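Local coordinates for MsStt7d protein (Micromonas, PDB 4IX3) that binds ADP and magnesium through its kinase catalytic domain, the part described here, and probably phosphorylates proteins as a homologue of state transition kinases, at residues 65-70 with 107-112; 79-84 with 157-162; 149-154 with 182-187; 195-200 with 234-239; 242-247 with 322-327. All blocks are in the same frame, centred on the assembly; numbering follows the deposited sequence. Where two conformers were deposited one is given.

Interaction 1: 65-70 with 107-112; sequences CEMDVN and LWLMWA
Trp111 and Asn70 make the polar link between helix 59-76 and strand 106-112. The indole NE1 donates to Asn70 OD1 at 2.9 Å, with an N-H...O angle of 166°. The oxygen sits at the rim of the ring and in its plane, whereas NE1 stands above the plane of the amide carbonyl; amide and ring planes are 64° apart. The other end of the amide is held as well: Asn70 ND2 donates to Glu66 O at 2.9 Å, and this oxygen also accepts Asn70 N of the helix from the opposite face of its plane. Asparagine suits the place, offering an acceptor to the indole and a donor to its own helix. An alanine here would probably leave the indole N-H without its mate and the Trp111 ring freer to turn.

This is the pairing of helix C with strand 5 in the protein kinase N-lobe. Glu66 OE1 forms the salt bridge to the ADP-binding Lys50 that active kinases display, while its OE2 rests 3.6 Å from Trp111 CZ2. Trp111 precedes the ADP-binding Ala112, and so probably occupies the gatekeeper position.

The apolar contacts belong mainly to Leu109. Its chi1 (-54°) sets CG anti to the carbonyl carbon, and from there CD2 lies 3.8 Å from Met67 CB and about as near to CG and SD, and CD1 meets Glu66 CG at 4.1 Å. The Leu109 and Met67 side chains cross at about a right angle. Farther along, Met67 SD reaches Leu107 CD2 at 4.4 Å, a flexible thioether lying against two leucines.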
# COMPACT_ATOMS: atom_id res chain seq x y z
N CYS B 65 4.20 -0.45 15.38
CA CYS B 65 4.85 -1.74 15.49
C CYS B 65 6.23 -1.72 14.83
O CYS B 65 7.22 -2.27 15.39
CB CYS B 65 3.97 -2.82 14.88
SG CYS B 65 4.47 -4.45 15.40
N GLU B 66 6.33 -1.19 13.62
CA GLU B 66 7.61 -1.06 12.96
C GLU B 66 8.60 -0.30 13.85
O GLU B 66 9.79 -0.65 13.96
CB GLU B 66 7.45 -0.35 11.62
CG GLU B 66 8.77 -0.16 10.92
CD GLU B 66 8.62 0.32 9.49
OE1 GLU B 66 7.44 0.53 9.08
OE2 GLU B 66 9.65 0.53 8.81
N MET B 67 8.12 0.74 14.53
CA MET B 67 8.96 1.49 15.46
C MET B 67 9.45 0.59 16.59
O MET B 67 10.68 0.59 16.85
CB MET B 67 8.15 2.66 16.00
CG MET B 67 8.97 3.47 17.00
SD MET B 67 8.14 5.03 17.49
CE MET B 67 6.78 4.39 18.44
N ASP B 68 8.53 -0.12 17.24
CA ASP B 68 8.89 -0.98 18.36
C ASP B 68 9.95 -2.03 17.90
O ASP B 68 10.95 -2.31 18.62
CB ASP B 68 7.68 -1.76 18.89
CG ASP B 68 6.63 -0.87 19.55
OD1 ASP B 68 6.96 0.25 19.98
OD2 ASP B 68 5.46 -1.36 19.71
N VAL B 69 9.71 -2.68 16.76
CA VAL B 69 10.64 -3.73 16.28
C VAL B 69 11.97 -3.06 15.96
O VAL B 69 13.04 -3.65 16.23
CB VAL B 69 10.05 -4.51 15.07
CG1 VAL B 69 11.10 -5.44 14.47
CG2 VAL B 69 8.79 -5.25 15.48
N ASN B 70 12.00 -1.85 15.39
CA ASN B 70 13.28 -1.15 15.16
C ASN B 70 14.02 -0.85 16.45
O ASN B 70 15.22 -1.02 16.49
CB ASN B 70 13.09 0.14 14.38
CG ASN B 70 13.19 -0.08 12.88
OD1 ASN B 70 14.29 -0.07 12.33
ND2 ASN B 70 12.05 -0.28 12.22
N LEU B 107 3.45 10.99 13.25
CA LEU B 107 4.64 10.25 13.69
C LEU B 107 5.54 9.97 12.48
O LEU B 107 5.08 9.48 11.43
CB LEU B 107 4.19 8.93 14.34
CG LEU B 107 5.36 8.06 14.82
CD1 LEU B 107 6.08 8.73 15.98
CD2 LEU B 107 4.77 6.70 15.28
N TRP B 108 6.82 10.21 12.67
CA TRP B 108 7.88 9.88 11.71
C TRP B 108 8.90 8.96 12.32
O TRP B 108 9.24 9.09 13.52
CB TRP B 108 8.62 11.12 11.24
CG TRP B 108 7.76 12.03 10.43
CD1 TRP B 108 6.85 13.00 10.85
CD2 TRP B 108 7.74 12.05 8.99
NE1 TRP B 108 6.30 13.62 9.74
CE2 TRP B 108 6.82 13.09 8.58
CE3 TRP B 108 8.45 11.35 8.01
CZ2 TRP B 108 6.55 13.32 7.26
CZ3 TRP B 108 8.20 11.61 6.68
CH2 TRP B 108 7.26 12.57 6.30
N LEU B 109 9.46 8.03 11.52
CA LEU B 109 10.67 7.27 11.90
C LEU B 109 11.82 7.74 11.04
O LEU B 109 11.64 8.15 9.88
CB LEU B 109 10.41 5.78 11.66
CG LEU B 109 9.17 5.23 12.35
CD1 LEU B 109 9.10 3.71 12.13
CD2 LEU B 109 9.17 5.56 13.85
N MET B 110 13.05 7.61 11.56
CA MET B 110 14.24 8.04 10.84
C MET B 110 15.35 7.00 10.95
O MET B 110 15.55 6.41 12.02
CB MET B 110 14.72 9.39 11.40
CG MET B 110 15.83 10.04 10.57
SD MET B 110 16.15 11.76 11.03
CE MET B 110 17.11 11.51 12.53
N TRP B 111 16.00 6.79 9.81
CA TRP B 111 17.18 5.92 9.73
C TRP B 111 18.31 6.63 9.04
O TRP B 111 18.09 7.54 8.22
CB TRP B 111 16.88 4.65 8.92
CG TRP B 111 15.80 3.80 9.50
CD1 TRP B 111 15.89 2.68 10.27
CD2 TRP B 111 14.37 3.99 9.25
NE1 TRP B 111 14.63 2.15 10.51
CE2 TRP B 111 13.68 2.94 9.94
CE3 TRP B 111 13.63 4.93 8.52
CZ2 TRP B 111 12.30 2.78 9.83
CZ3 TRP B 111 12.26 4.74 8.39
CH2 TRP B 111 11.62 3.69 9.04
N ALA B 112 19.55 6.12 9.23
CA ALA B 112 20.62 6.55 8.35
C ALA B 112 20.32 6.06 6.92
O ALA B 112 19.77 4.96 6.74
CB ALA B 112 21.92 5.89 8.76

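Interaction 2: 79-84 with 157-162; sequences GTCARF and ARLHEC
Thr80 has OG1 between its backbone N and carbonyl carbon (chi1 60°), the crowded position, which sets CG2 beside the N, where it meets Arg158. Arg158 bends at chi3 (66°), bringing NE round so that one face of the guanidinium comes over that methyl, with Thr80 CG2 3.5 Å from Arg158 NH1. The charged end is tied to Lys78 O through NH2, so the flat group is held against the loop while its face covers a methyl. Thr80 OG1 is hydrogen-bonded to Ala77 O and also touches Leu159 CD2 at 3.7 Å, the two side chains sliding past each other in opposite directions.

The contact joins the loop between helix C and strand 4 of the kinase N-lobe to the end of helix 141-161, helix E of the C-lobe; in kinases this loop is a firm attachment between the lobes. A valine in place of Thr80 would probably leave Ala77 O without its hydroxyl mate and the loop less well fixed.

The leucine's other branch, Leu159 CD1, meets Cys81 SG at 4.2 Å; cysteine, a short and weakly polar side chain, fits this buried position. Gly79, at the loop's exposed margin, has a positive phi of 86° that a glycine adopts readily, and its carbonyl carbon lies 4.4 Å from Arg158 NH1.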
# COMPACT_ATOMS: atom_id res chain seq x y z
N GLY B 79 23.74 -3.56 13.16
CA GLY B 79 24.41 -3.82 11.89
C GLY B 79 23.68 -4.77 10.99
O GLY B 79 24.08 -4.86 9.81
N THR B 80 22.61 -5.43 11.46
CA THR B 80 21.82 -6.28 10.54
C THR B 80 21.00 -5.43 9.57
O THR B 80 20.81 -5.85 8.42
CB THR B 80 20.91 -7.25 11.28
OG1 THR B 80 19.98 -6.55 12.11
CG2 THR B 80 21.73 -8.26 12.10
N CYS B 81 20.47 -4.31 10.08
CA CYS B 81 19.54 -3.48 9.32
C CYS B 81 20.01 -2.04 9.25
O CYS B 81 20.92 -1.66 10.04
CB CYS B 81 18.19 -3.55 10.01
SG CYS B 81 17.43 -5.17 10.13
N ALA B 82 19.43 -1.20 8.40
CA ALA B 82 19.75 0.22 8.41
C ALA B 82 19.66 0.79 9.83
O ALA B 82 18.72 0.50 10.61
CB ALA B 82 18.79 0.99 7.53
N ARG B 83 20.66 1.63 10.17
CA ARG B 83 20.75 2.14 11.54
C ARG B 83 19.54 3.03 11.87
O ARG B 83 19.22 3.96 11.14
CB ARG B 83 22.03 2.96 11.66
CG ARG B 83 22.19 3.66 13.03
CD ARG B 83 23.62 4.21 13.23
NE ARG B 83 24.09 5.05 12.13
CZ ARG B 83 24.00 6.39 12.09
NH1 ARG B 83 23.46 7.05 13.11
NH2 ARG B 83 24.53 7.04 11.04
N PHE B 84 18.90 2.69 12.99
CA PHE B 84 17.67 3.36 13.41
C PHE B 84 18.04 4.57 14.26
O PHE B 84 18.68 4.44 15.32
CB PHE B 84 16.81 2.39 14.20
CG PHE B 84 15.51 2.96 14.71
CD1 PHE B 84 14.62 3.59 13.82
CD2 PHE B 84 15.17 2.85 16.05
CE1 PHE B 84 13.40 4.11 14.31
CE2 PHE B 84 13.92 3.29 16.50
CZ PHE B 84 13.06 3.94 15.63
N ALA B 157 20.08 -14.86 10.89
CA ALA B 157 20.30 -15.68 12.06
C ALA B 157 20.31 -14.81 13.32
O ALA B 157 19.72 -15.20 14.34
CB ALA B 157 21.59 -16.47 11.94
N ARG B 158 20.97 -13.65 13.27
CA ARG B 158 20.97 -12.78 14.46
C ARG B 158 19.58 -12.20 14.74
O ARG B 158 19.15 -12.11 15.91
CB ARG B 158 21.96 -11.64 14.22
CG ARG B 158 23.41 -12.10 14.30
CD ARG B 158 24.40 -10.99 13.92
NE ARG B 158 24.31 -9.92 14.91
CZ ARG B 158 24.59 -8.64 14.69
NH1 ARG B 158 24.92 -8.22 13.46
NH2 ARG B 158 24.52 -7.78 15.69
N LEU B 159 18.79 -11.84 13.71
CA LEU B 159 17.40 -11.42 13.93
C LEU B 159 16.57 -12.52 14.56
O LEU B 159 15.88 -12.33 15.58
CB LEU B 159 16.78 -10.93 12.62
CG LEU B 159 17.36 -9.60 12.15
CD1 LEU B 159 17.00 -9.28 10.70
CD2 LEU B 159 16.95 -8.40 13.01
N HIS B 160 16.70 -13.72 13.99
CA HIS B 160 15.93 -14.83 14.53
C HIS B 160 16.26 -15.15 15.98
O HIS B 160 15.38 -15.49 16.79
CB HIS B 160 16.05 -16.09 13.68
CG HIS B 160 15.60 -15.88 12.27
ND1 HIS B 160 15.99 -16.68 11.23
CD2 HIS B 160 14.79 -14.90 11.73
CE1 HIS B 160 15.46 -16.22 10.08
NE2 HIS B 160 14.72 -15.13 10.37
N GLU B 161 17.54 -15.04 16.33
CA GLU B 161 18.04 -15.29 17.68
C GLU B 161 17.37 -14.35 18.71
O GLU B 161 17.19 -14.71 19.86
CB GLU B 161 19.58 -15.15 17.69
CG GLU B 161 20.34 -15.57 18.94
CD GLU B 161 21.84 -15.26 18.82
OE1 GLU B 161 22.38 -15.09 17.69
OE2 GLU B 161 22.50 -15.14 19.87
N CYS B 162 17.02 -13.15 18.28
CA CYS B 162 16.34 -12.24 19.19
C CYS B 162 14.85 -12.16 18.91
O CYS B 162 14.17 -11.25 19.40
CB CYS B 162 17.00 -10.88 19.24
SG CYS B 162 16.75 -9.86 17.77

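Interaction 3: 149-154 with 182-187; sequences MRELLG and GVLKLI
Glu151 reaches from helix 149-154 straight to the strand, its chain extended beyond CG (chi2 167°), and crosses Val183 obliquely so that the valine methyl lies against the carboxyl group: Val183 CG2 is 3.5 Å from Glu151 CD. That methyl is anti to the valine's backbone N. The carboxylate then meets the backbone. Leu184 N donates to Glu151 OE2 at 2.9 Å, approaching from above the carboxylate plane rather than within it. Leu184 points toward the helix, and its CG lies 3.6 Å from the same Glu151 OE2. This oxygen also accepts from a water at 2.7 Å, and the water donates to Gly182 O at 2.8 Å as well, so OE2 serves the strand directly and through a bridge. The other oxygen, OE1, makes a salt bridge with Lys147 one helical turn earlier, which would probably favour the ionised carboxylate and limit its turning. A glutamate fits because it is long enough to span the distance between helix and strand and carries two acceptors.

Farther along, the contact is apolar. Leu152 and Leu186 meet at about a right angle, branch to branch, with Leu152 CD1 4.1 Å from Leu186 CD2. Lys185, between the two strand leucines, points the other way, as strand alternation demands, and pairs with Glu114 and Asp180. Gly182 has a positive phi at which a side chain would be jammed against the preceding carbonyl.

Strand 183-186 forms a hairpin with strand 174-177, and its packing on helix 141-161 is the strand 7-strand 8 hairpin lying on helix E in the C-lobe of the protein kinase fold, just ahead of the magnesium-binding Asp188.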
# COMPACT_ATOMS: atom_id res chain seq x y z
N MET B 149 25.22 -13.87 0.43
CA MET B 149 24.47 -14.83 1.19
C MET B 149 25.06 -15.03 2.58
O MET B 149 24.32 -15.25 3.54
CB MET B 149 24.26 -16.15 0.43
CG MET B 149 23.33 -16.06 -0.78
SD MET B 149 21.67 -15.42 -0.42
CE MET B 149 21.10 -16.73 0.66
N ARG B 150 26.39 -14.99 2.69
CA ARG B 150 26.97 -15.17 4.02
C ARG B 150 26.50 -14.00 4.90
O ARG B 150 26.14 -14.22 6.07
CB ARG B 150 28.50 -15.18 3.90
CG ARG B 150 29.22 -15.48 5.21
CD ARG B 150 30.73 -15.41 5.08
NE ARG B 150 31.27 -16.48 4.24
CZ ARG B 150 31.76 -16.31 3.02
NH1 ARG B 150 31.77 -15.09 2.48
NH2 ARG B 150 32.30 -17.36 2.38
N GLU B 151 26.51 -12.78 4.33
CA GLU B 151 26.07 -11.61 5.12
C GLU B 151 24.57 -11.65 5.44
O GLU B 151 24.14 -11.41 6.57
CB GLU B 151 26.44 -10.34 4.36
CG GLU B 151 27.95 -10.18 4.30
CD GLU B 151 28.43 -9.15 3.32
OE1 GLU B 151 29.69 -9.00 3.19
OE2 GLU B 151 27.61 -8.48 2.61
N LEU B 152 23.76 -11.97 4.44
CA LEU B 152 22.31 -12.03 4.65
C LEU B 152 21.92 -13.13 5.64
O LEU B 152 21.12 -12.89 6.57
CB LEU B 152 21.63 -12.33 3.31
CG LEU B 152 20.10 -12.54 3.41
CD1 LEU B 152 19.40 -11.31 4.01
CD2 LEU B 152 19.58 -12.81 1.99
N LEU B 153 22.44 -14.36 5.47
CA LEU B 153 22.08 -15.43 6.34
C LEU B 153 22.60 -15.13 7.77
O LEU B 153 21.91 -15.46 8.74
CB LEU B 153 22.59 -16.79 5.85
CG LEU B 153 21.96 -17.25 4.55
CD1 LEU B 153 22.78 -18.44 4.03
CD2 LEU B 153 20.53 -17.64 4.76
N GLY B 154 23.81 -14.53 7.90
CA GLY B 154 24.29 -14.22 9.26
C GLY B 154 23.38 -13.19 9.93
O GLY B 154 23.06 -13.32 11.10
N GLY B 182 30.81 -2.02 2.29
CA GLY B 182 30.00 -2.70 1.26
C GLY B 182 29.11 -3.81 1.81
O GLY B 182 28.36 -4.41 1.04
N VAL B 183 29.16 -4.10 3.10
CA VAL B 183 28.43 -5.21 3.68
C VAL B 183 26.92 -4.98 3.45
O VAL B 183 26.44 -3.83 3.53
CB VAL B 183 28.71 -5.32 5.21
CG1 VAL B 183 28.11 -4.17 6.03
CG2 VAL B 183 28.29 -6.66 5.76
N LEU B 184 26.17 -6.04 3.25
CA LEU B 184 24.73 -5.86 3.04
C LEU B 184 24.02 -5.59 4.34
O LEU B 184 24.28 -6.24 5.35
CB LEU B 184 24.13 -7.14 2.44
CG LEU B 184 24.57 -7.52 1.01
CD1 LEU B 184 23.64 -8.57 0.44
CD2 LEU B 184 24.76 -6.31 0.10
N LYS B 185 23.10 -4.63 4.28
CA LYS B 185 22.16 -4.39 5.38
C LYS B 185 20.71 -4.53 4.87
O LYS B 185 20.41 -4.12 3.75
CB LYS B 185 22.37 -3.00 6.00
CG LYS B 185 23.75 -2.82 6.70
CD LYS B 185 23.88 -1.45 7.31
CE LYS B 185 25.23 -1.31 8.01
NZ LYS B 185 25.33 0.04 8.66
N LEU B 186 19.87 -5.07 5.72
CA LEU B 186 18.41 -5.12 5.46
C LEU B 186 17.79 -3.75 5.72
O LEU B 186 18.20 -3.05 6.65
CB LEU B 186 17.75 -6.16 6.35
CG LEU B 186 18.04 -7.61 5.84
CD1 LEU B 186 17.92 -8.59 6.98
CD2 LEU B 186 17.09 -8.02 4.74
N ILE B 187 16.75 -3.42 4.97
CA ILE B 187 15.86 -2.35 5.37
C ILE B 187 14.47 -2.95 5.55
O ILE B 187 14.20 -4.11 5.18
CB ILE B 187 15.79 -1.21 4.36
CG1 ILE B 187 15.33 -1.70 2.98
CG2 ILE B 187 17.15 -0.52 4.26
CD1 ILE B 187 14.74 -0.58 2.12
O HOH W 1 28.52 -7.12 0.42

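Interaction 4: 195-200 with 234-239; sequences CLPLPE and DNAAKL
Pro197 and its two predecessors belong to the activation segment of the kinase, downstream of strand 193-194, and here that segment leans on Ala236 of helix 236-243. The methyl of Ala236 is the focus. Pro197 CD approaches it to 3.7 Å, and Cys195 O lies 3.8 Å from the same CB. Leu196 closes the group from its end, where CD2 is 4.4 Å from Ala236 CB and equally far from Ala237 CA. A side chain no larger than alanine's suits the place, since the backbones come close: Leu196 CA and Ala236 CA are 5.7 Å apart.

The polar part of the contact runs through a water, which donates to Cys195 O at 2.8 Å and to Ala236 O at 2.7 Å. It thereby gives each of the two carbonyls a donor and bridges the segments.

Pro197 is the centre of an inverse gamma turn, in which Leu198 N makes a weak hydrogen bond to Leu196 O at 2.9 Å. Proline is apt there, for its ring holds phi near -81° and puts CD against the helix methyl. The thirty-three residues separating the two segments contain neither helix nor strand, so the contact brings the early part of a long kinase activation segment back against the short helix that precedes helix 246-261.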
# COMPACT_ATOMS: atom_id res chain seq x y z
N CYS B 195 8.46 -12.48 17.70
CA CYS B 195 7.74 -13.74 17.86
C CYS B 195 7.92 -14.36 19.23
O CYS B 195 7.42 -15.45 19.47
CB CYS B 195 8.25 -14.74 16.83
SG CYS B 195 8.01 -14.17 15.15
N LEU B 196 8.69 -13.71 20.10
CA LEU B 196 8.82 -14.17 21.46
C LEU B 196 8.36 -13.05 22.38
O LEU B 196 8.38 -11.87 22.00
CB LEU B 196 10.28 -14.55 21.74
CG LEU B 196 10.81 -15.72 20.90
CD1 LEU B 196 12.32 -15.77 21.06
CD2 LEU B 196 10.14 -17.04 21.24
N PRO B 197 7.94 -13.42 23.60
CA PRO B 197 7.41 -12.40 24.49
C PRO B 197 8.55 -11.64 25.17
O PRO B 197 8.93 -11.95 26.29
CB PRO B 197 6.58 -13.20 25.50
CG PRO B 197 7.17 -14.58 25.49
CD PRO B 197 7.94 -14.76 24.22
N LEU B 198 9.10 -10.65 24.49
CA LEU B 198 10.28 -9.95 24.98
C LEU B 198 10.01 -8.46 25.03
O LEU B 198 10.71 -7.69 24.37
CB LEU B 198 11.46 -10.24 24.05
CG LEU B 198 11.81 -11.71 23.81
CD1 LEU B 198 12.91 -11.86 22.77
CD2 LEU B 198 12.23 -12.38 25.12
N PRO B 199 8.98 -8.02 25.79
CA PRO B 199 8.08 -8.73 26.71
C PRO B 199 6.77 -9.23 26.10
O PRO B 199 6.09 -10.07 26.69
CB PRO B 199 7.77 -7.66 27.75
CG PRO B 199 7.68 -6.42 26.91
CD PRO B 199 8.79 -6.56 25.90
N GLU B 200 6.44 -8.77 24.89
CA GLU B 200 5.21 -9.19 24.22
C GLU B 200 5.50 -9.40 22.76
O GLU B 200 6.31 -8.68 22.16
CB GLU B 200 4.12 -8.13 24.35
CG GLU B 200 3.75 -7.82 25.80
CD GLU B 200 2.45 -7.07 25.92
OE1 GLU B 200 1.90 -6.65 24.87
OE2 GLU B 200 1.97 -6.89 27.07
N ASP B 234 2.81 -17.73 27.23
CA ASP B 234 3.09 -19.12 27.58
C ASP B 234 3.38 -20.03 26.40
O ASP B 234 4.18 -20.95 26.56
CB ASP B 234 2.01 -19.72 28.47
CG ASP B 234 1.78 -18.89 29.70
OD1 ASP B 234 2.78 -18.42 30.29
OD2 ASP B 234 0.60 -18.65 30.02
N ASN B 235 2.74 -19.82 25.26
CA ASN B 235 2.95 -20.76 24.16
C ASN B 235 3.98 -20.33 23.11
O ASN B 235 4.34 -21.11 22.21
CB ASN B 235 1.64 -21.19 23.49
CG ASN B 235 1.01 -20.12 22.61
OD1 ASN B 235 -0.10 -20.30 22.11
ND2 ASN B 235 1.71 -19.03 22.38
N ALA B 236 4.47 -19.09 23.17
CA ALA B 236 5.31 -18.56 22.08
C ALA B 236 6.46 -19.50 21.72
O ALA B 236 6.73 -19.72 20.54
CB ALA B 236 5.86 -17.18 22.42
N ALA B 237 7.14 -20.05 22.73
CA ALA B 237 8.33 -20.86 22.45
C ALA B 237 7.94 -22.17 21.76
O ALA B 237 8.59 -22.60 20.80
CB ALA B 237 9.13 -21.11 23.72
N LYS B 238 6.81 -22.74 22.17
CA LYS B 238 6.28 -23.94 21.54
C LYS B 238 5.90 -23.71 20.08
O LYS B 238 6.28 -24.51 19.21
CB LYS B 238 5.09 -24.47 22.35
CG LYS B 238 4.63 -25.86 21.94
CD LYS B 238 3.59 -26.40 22.90
CE LYS B 238 2.33 -26.84 22.17
NZ LYS B 238 1.40 -25.72 21.82
N LEU B 239 5.24 -22.58 19.79
CA LEU B 239 4.86 -22.21 18.42
C LEU B 239 6.08 -21.98 17.54
O LEU B 239 6.06 -22.32 16.35
CB LEU B 239 3.91 -20.99 18.39
CG LEU B 239 2.56 -21.05 19.11
CD1 LEU B 239 2.87 -21.23 20.58
CD2 LEU B 239 1.79 -19.75 18.92
O HOH W 2 6.83 -17.96 18.49

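Interaction 5: 242-247 with 322-327; sequences AHKPDR and ERDARA
Arg247 and Arg326 each hold the other's backbone oxygen at the edge of a guanidinium. Arg247 NE donates to Arg326 O at 3.0 Å in a perfectly straight bond (180°), with the oxygen in the plane of the group, and Lys244 CD lies over the centre of one face. Asp246 is at another edge, where Asp246 OD1 accepts Arg247 NH1 through its syn lone pair in a salt bridge of 2.8 Å. In return Arg326 NH1 donates to Arg247 O at 3.0 Å, in the plane of its own guanidinium but from above the carbonyl plane. The two side chains slide past each other in opposite directions, their guanidinium planes 62° apart, with Arg247 CG 3.8 Å from Arg326 CB.

Arg326 NE donates to Glu320 O while NH2 makes a salt bridge with Glu220, probably the pairing in kinases of the glutamate closing the activation segment with the arginine of the late C-lobe. Arginine suits both places because one group can bind several acceptors at its rim.

Arg323 reaches to the turn between helices 236-243 and 246-261, its chain extended from CG to NE. Its NH1 donates to His243 O at 3.0 Å, in the guanidinium plane, and NH2 continues to Tyr222 O. Lys244, with positive phi, is the first residue beyond the helix; its NZ bonds Glu241 O and makes a long salt bridge of 3.7 Å to Asp324 OD1. A water also joins that carboxylate oxygen to Ala242 O.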
# COMPACT_ATOMS: atom_id res chain seq x y z
N ALA B 242 7.30 -25.47 16.71
CA ALA B 242 6.31 -26.22 15.94
C ALA B 242 6.05 -25.68 14.54
O ALA B 242 5.99 -26.42 13.55
CB ALA B 242 5.02 -26.29 16.74
N HIS B 243 5.95 -24.36 14.42
CA HIS B 243 5.54 -23.78 13.15
C HIS B 243 6.68 -23.07 12.44
O HIS B 243 6.53 -22.73 11.26
CB HIS B 243 4.36 -22.83 13.34
CG HIS B 243 3.16 -23.48 13.99
ND1 HIS B 243 2.54 -24.58 13.47
CD2 HIS B 243 2.47 -23.16 15.16
CE1 HIS B 243 1.50 -24.92 14.27
NE2 HIS B 243 1.46 -24.06 15.30
N LYS B 244 7.80 -22.84 13.13
CA LYS B 244 9.02 -22.40 12.45
C LYS B 244 8.83 -21.17 11.55
O LYS B 244 9.14 -21.18 10.34
CB LYS B 244 9.66 -23.53 11.62
CG LYS B 244 9.93 -24.79 12.42
CD LYS B 244 10.71 -25.78 11.59
CE LYS B 244 11.41 -26.85 12.40
NZ LYS B 244 10.70 -27.43 13.57
N PRO B 245 8.29 -20.08 12.13
CA PRO B 245 8.02 -18.89 11.32
C PRO B 245 9.28 -18.30 10.70
O PRO B 245 9.21 -17.66 9.64
CB PRO B 245 7.40 -17.91 12.32
CG PRO B 245 7.94 -18.37 13.66
CD PRO B 245 8.01 -19.88 13.56
N ASP B 246 10.45 -18.55 11.31
CA ASP B 246 11.72 -18.09 10.73
C ASP B 246 11.99 -18.69 9.35
O ASP B 246 12.74 -18.12 8.57
CB ASP B 246 12.88 -18.38 11.69
CG ASP B 246 12.96 -19.85 12.03
OD1 ASP B 246 14.05 -20.43 11.83
OD2 ASP B 246 11.96 -20.42 12.54
N ARG B 247 11.44 -19.89 9.12
CA ARG B 247 11.60 -20.56 7.81
C ARG B 247 10.88 -19.79 6.69
O ARG B 247 11.21 -19.98 5.52
CB ARG B 247 11.15 -22.02 7.85
CG ARG B 247 12.29 -22.98 8.16
CD ARG B 247 13.08 -22.68 9.43
NE ARG B 247 13.84 -23.86 9.81
CZ ARG B 247 14.23 -24.15 11.05
NH1 ARG B 247 14.10 -23.24 12.02
NH2 ARG B 247 14.77 -25.33 11.33
N GLU B 322 8.54 -28.36 2.78
CA GLU B 322 8.09 -28.47 4.16
C GLU B 322 8.97 -27.66 5.09
O GLU B 322 10.18 -27.84 5.07
CB GLU B 322 8.07 -29.94 4.59
CG GLU B 322 7.11 -30.78 3.80
CD GLU B 322 5.67 -30.41 4.09
OE1 GLU B 322 5.42 -29.96 5.23
OE2 GLU B 322 4.81 -30.63 3.20
N ARG B 323 8.37 -26.82 5.94
CA ARG B 323 9.13 -26.09 6.94
C ARG B 323 9.97 -26.98 7.84
O ARG B 323 11.08 -26.64 8.23
CB ARG B 323 8.22 -25.18 7.77
CG ARG B 323 7.92 -23.90 7.05
CD ARG B 323 7.22 -22.95 8.00
NE ARG B 323 6.87 -21.78 7.22
CZ ARG B 323 6.17 -20.77 7.72
NH1 ARG B 323 5.84 -20.82 9.01
NH2 ARG B 323 5.83 -19.77 6.93
N ASP B 324 9.45 -28.18 8.09
CA ASP B 324 10.14 -29.11 8.98
C ASP B 324 11.42 -29.67 8.38
O ASP B 324 12.22 -30.22 9.12
CB ASP B 324 9.24 -30.28 9.37
CG ASP B 324 8.25 -29.89 10.45
OD1 ASP B 324 8.35 -28.74 10.96
OD2 ASP B 324 7.37 -30.69 10.79
N ALA B 325 11.57 -29.53 7.07
CA ALA B 325 12.74 -30.00 6.36
C ALA B 325 13.62 -28.81 5.97
O ALA B 325 14.75 -29.00 5.56
CB ALA B 325 12.29 -30.77 5.10
N ARG B 326 13.11 -27.57 6.05
CA ARG B 326 13.81 -26.42 5.49
C ARG B 326 14.86 -25.90 6.48
O ARG B 326 14.58 -25.77 7.68
CB ARG B 326 12.77 -25.32 5.20
CG ARG B 326 13.30 -24.17 4.35
CD ARG B 326 12.21 -23.12 4.09
NE ARG B 326 11.01 -23.72 3.49
CZ ARG B 326 9.77 -23.25 3.60
NH1 ARG B 326 9.59 -22.09 4.20
NH2 ARG B 326 8.74 -23.89 3.07
N ALA B 327 16.04 -25.54 5.97
CA ALA B 327 17.14 -25.09 6.86
C ALA B 327 16.78 -23.80 7.59
O ALA B 327 16.16 -22.91 6.99
CB ALA B 327 18.39 -24.80 6.06
O HOH W 3 6.88 -26.33 10.97
O HOH W 4 13.43 -27.46 9.59

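Overall arrangement
Interactions 1, 2 and 3 form a touching row from the N-lobe into the C-lobe, while interactions 4 and 5 lie farther out in the C-lobe. Arg83 O of interaction 2 probably bonds Ala112 N of interaction 1 at 2.9 Å, and Ala82 N probably bonds Leu186 O of interaction 3 at 2.8 Å; interaction 1 holds the ADP-binding Ala112, and interaction 3 ends one residue before the magnesium-binding Asp188. Interactions 2 and 3 share helix 141-161, with centres about 10 Å apart. Interactions 4 and 5 share helix 236-243, with centres about 17 Å apart, and sit away from the nucleotide and magnesium sites. His160 ND1 touches Asp246 CB at 3.6 Å, linking interaction 2 with interaction 5.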